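Local coordinates for uncharacterized protein (Escherichia coli UMEA 3162-1, PDB 4X5M), which forms a homodimer that carries sugar across the membrane down its concentration gradient, probably by rocking movements that open a cargo-binding cavity alternately to each side, at residues P21-T26 against A74-I79. Residues are numbered along the deposited sequence; the frame is centred on the assembly and turned at random.
Sequences PQSIKT and APVLVI. With OLA (oleic acid), chain D.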
loop_
_atom_site.group_PDB
_atom_site.type_symbol
_atom_site.label_atom_id
_atom_site.label_comp_id
_atom_site.label_asym_id
_atom_site.label_seq_id
_atom_site.Cartn_x
_atom_site.Cartn_y
_atom_site.Cartn_z
ATOM N N PRO A 21 -10.486 5.970 -0.229
ATOM C CA PRO A 21 -11.951 5.865 -0.174
ATOM C C PRO A 21 -12.470 4.473 0.196
ATOM O O PRO A 21 -13.579 4.368 0.722
ATOM C CB PRO A 21 -12.377 6.233 -1.598
ATOM C CG PRO A 21 -11.324 7.162 -2.059
ATOM C CD PRO A 21 -10.047 6.630 -1.476
ATOM N N GLN A 22 -11.689 3.431 -0.072
ATOM C CA GLN A 22 -12.079 2.073 0.297
ATOM C C GLN A 22 -12.090 1.889 1.813
ATOM O O GLN A 22 -13.028 1.319 2.372
ATOM C CB GLN A 22 -11.145 1.044 -0.349
ATOM C CG GLN A 22 -11.314 0.894 -1.854
ATOM C CD GLN A 22 -10.617 -0.340 -2.396
ATOM O OE1 GLN A 22 -9.801 -0.957 -1.710
ATOM N NE2 GLN A 22 -10.941 -0.712 -3.629
ATOM N N SER A 23 -11.040 2.372 2.471
ATOM C CA SER A 23 -10.939 2.293 3.925
ATOM C C SER A 23 -12.004 3.149 4.598
ATOM O O SER A 23 -12.618 2.733 5.581
ATOM C CB SER A 23 -9.548 2.724 4.394
ATOM O OG SER A 23 -8.552 1.832 3.925
ATOM N N ILE A 24 -12.215 4.348 4.061
ATOM C CA ILE A 24 -13.224 5.262 4.584
ATOM C C ILE A 24 -14.614 4.638 4.496
ATOM O O ILE A 24 -15.404 4.720 5.439
ATOM C CB ILE A 24 -13.214 6.608 3.829
ATOM C CG1 ILE A 24 -11.883 7.332 4.047
ATOM C CG2 ILE A 24 -14.373 7.486 4.279
ATOM C CD1 ILE A 24 -11.737 8.603 3.233
ATOM N N LYS A 25 -14.900 4.005 3.362
ATOM C CA LYS A 25 -16.170 3.312 3.163
ATOM C C LYS A 25 -16.348 2.190 4.181
ATOM O O LYS A 25 -17.435 2.000 4.726
ATOM C CB LYS A 25 -16.258 2.744 1.746
ATOM C CG LYS A 25 -17.594 2.090 1.425
ATOM C CD LYS A 25 -17.489 1.168 0.222
ATOM C CE LYS A 25 -18.678 1.343 -0.707
ATOM N NZ LYS A 25 -19.973 1.333 0.033
ATOM N N THR A 26 -15.272 1.449 4.424
ATOM C CA THR A 26 -15.289 0.353 5.387
ATOM C C THR A 26 -15.558 0.874 6.793
ATOM O O THR A 26 -16.354 0.300 7.537
ATOM C CB THR A 26 -13.959 -0.431 5.380
ATOM O OG1 THR A 26 -13.754 -1.014 4.087
ATOM C CG2 THR A 26 -13.978 -1.533 6.430
ATOM N N ALA A 74 -5.651 0.846 10.929
ATOM C CA ALA A 74 -5.950 0.407 12.292
ATOM C C ALA A 74 -7.454 0.381 12.609
ATOM O O ALA A 74 -7.932 -0.595 13.186
ATOM C CB ALA A 74 -5.207 1.278 13.309
ATOM N N PRO A 75 -8.207 1.441 12.243
ATOM C CA PRO A 75 -9.650 1.356 12.498
ATOM C C PRO A 75 -10.327 0.229 11.720
ATOM O O PRO A 75 -11.282 -0.364 12.221
ATOM C CB PRO A 75 -10.169 2.722 12.032
ATOM C CG PRO A 75 -9.002 3.624 12.157
ATOM C CD PRO A 75 -7.829 2.783 11.761
ATOM N N VAL A 76 -9.840 -0.054 10.516
ATOM C CA VAL A 76 -10.380 -1.142 9.705
ATOM C C VAL A 76 -10.210 -2.489 10.408
ATOM O O VAL A 76 -11.139 -3.297 10.454
ATOM C CB VAL A 76 -9.711 -1.196 8.316
ATOM C CG1 VAL A 76 -10.087 -2.478 7.586
ATOM C CG2 VAL A 76 -10.103 0.020 7.493
ATOM N N LEU A 77 -9.025 -2.722 10.967
ATOM C CA LEU A 77 -8.764 -3.960 11.693
ATOM C C LEU A 77 -9.615 -4.043 12.959
ATOM O O LEU A 77 -10.133 -5.110 13.295
ATOM C CB LEU A 77 -7.278 -4.085 12.046
ATOM C CG LEU A 77 -6.881 -5.344 12.827
ATOM C CD1 LEU A 77 -7.374 -6.598 12.120
ATOM C CD2 LEU A 77 -5.377 -5.409 13.032
ATOM N N VAL A 78 -9.761 -2.915 13.650
ATOM C CA VAL A 78 -10.584 -2.847 14.857
ATOM C C VAL A 78 -12.021 -3.279 14.579
ATOM O O VAL A 78 -12.565 -4.139 15.272
ATOM C CB VAL A 78 -10.599 -1.425 15.458
ATOM C CG1 VAL A 78 -11.736 -1.281 16.461
ATOM C CG2 VAL A 78 -9.267 -1.108 16.112
ATOM N N ILE A 79 -12.625 -2.679 13.558
ATOM C CA ILE A 79 -13.984 -3.024 13.155
ATOM C C ILE A 79 -14.072 -4.488 12.729
ATOM O O ILE A 79 -15.048 -5.177 13.036
ATOM C CB ILE A 79 -14.475 -2.119 12.003
ATOM C CG1 ILE A 79 -14.452 -0.651 12.430
ATOM C CG2 ILE A 79 -15.875 -2.518 11.561
ATOM C CD1 ILE A 79 -14.761 0.316 11.307
HETATM C C1 OLA D . -14.252 2.708 14.753
HETATM O O1 OLA D . -15.247 1.996 15.049
HETATM O O2 OLA D . -13.215 2.178 14.273
HETATM C C2 OLA D . -14.298 4.203 14.974
HETATM C C3 OLA D . -12.898 4.766 14.871
HETATM C C4 OLA D . -12.260 4.791 16.242
HETATM C C5 OLA D . -10.758 4.914 16.100
HETATM C C6 OLA D . -10.087 3.988 17.090
HETATM C C7 OLA D . -8.836 3.405 16.472
HETATM C C8 OLA D . -8.156 2.486 17.465
HETATM C C9 OLA D . -7.451 3.313 18.518
HETATM C C10 OLA D . -6.338 2.843 19.116
HETATM C C11 OLA D . -5.779 1.488 18.737
HETATM C C12 OLA D . -4.429 1.300 19.396
HETATM C C13 OLA D . -3.377 2.064 18.621
HETATM C C14 OLA D . -2.154 2.276 19.486
HETATM C C15 OLA D . -1.118 3.060 18.709
HETATM C C16 OLA D . 0.128 3.247 19.548
HETATM C C17 OLA D . 1.304 3.515 18.634
HETATM C C18 OLA D . 2.490 3.979 19.448
#
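Thr26 and Val76 mark the closest backbone approach, where two helical segments running in roughly the same direction cross at 37° with their axes 9.7 Å apart. Val76 spreads its two methyls toward the facing helix: CG1 meets Thr26 CG2 at 4.2 Å, the two side chains crossing at about a right angle, while CG2 rests near Ser23 CB. The threonine's torsion sorts its two branches. With chi1 at -62°, the methyl lies anti to the backbone N and faces Val76, and OG1 turns back to its own helix, donating to Gln22 O over 3.0 Å. That carbonyl also accepts the helical bond from Thr26 N, the two donors arriving from opposite faces of its plane. In this three-helix SemiSWEET subunit, Pro21 and Gln22 form the family's PQ motif just after the break that follows helix 3-17; residues 21-26 lie in the first transmembrane span and pack here against the third, on helix 60-86, just past the kink at Pro75. Ile35 and Tyr40 also pack on Val76. A glycine in place of Thr26 would probably leave Val76 CG1 without its methyl partner and Gln22 O without its second donor. One turn on from Val76, Ile79 brings CD1 to 4.1 Å from Thr26 O, and its CG1 lies 3.6 Å from O2 of the oleic acid headgroup.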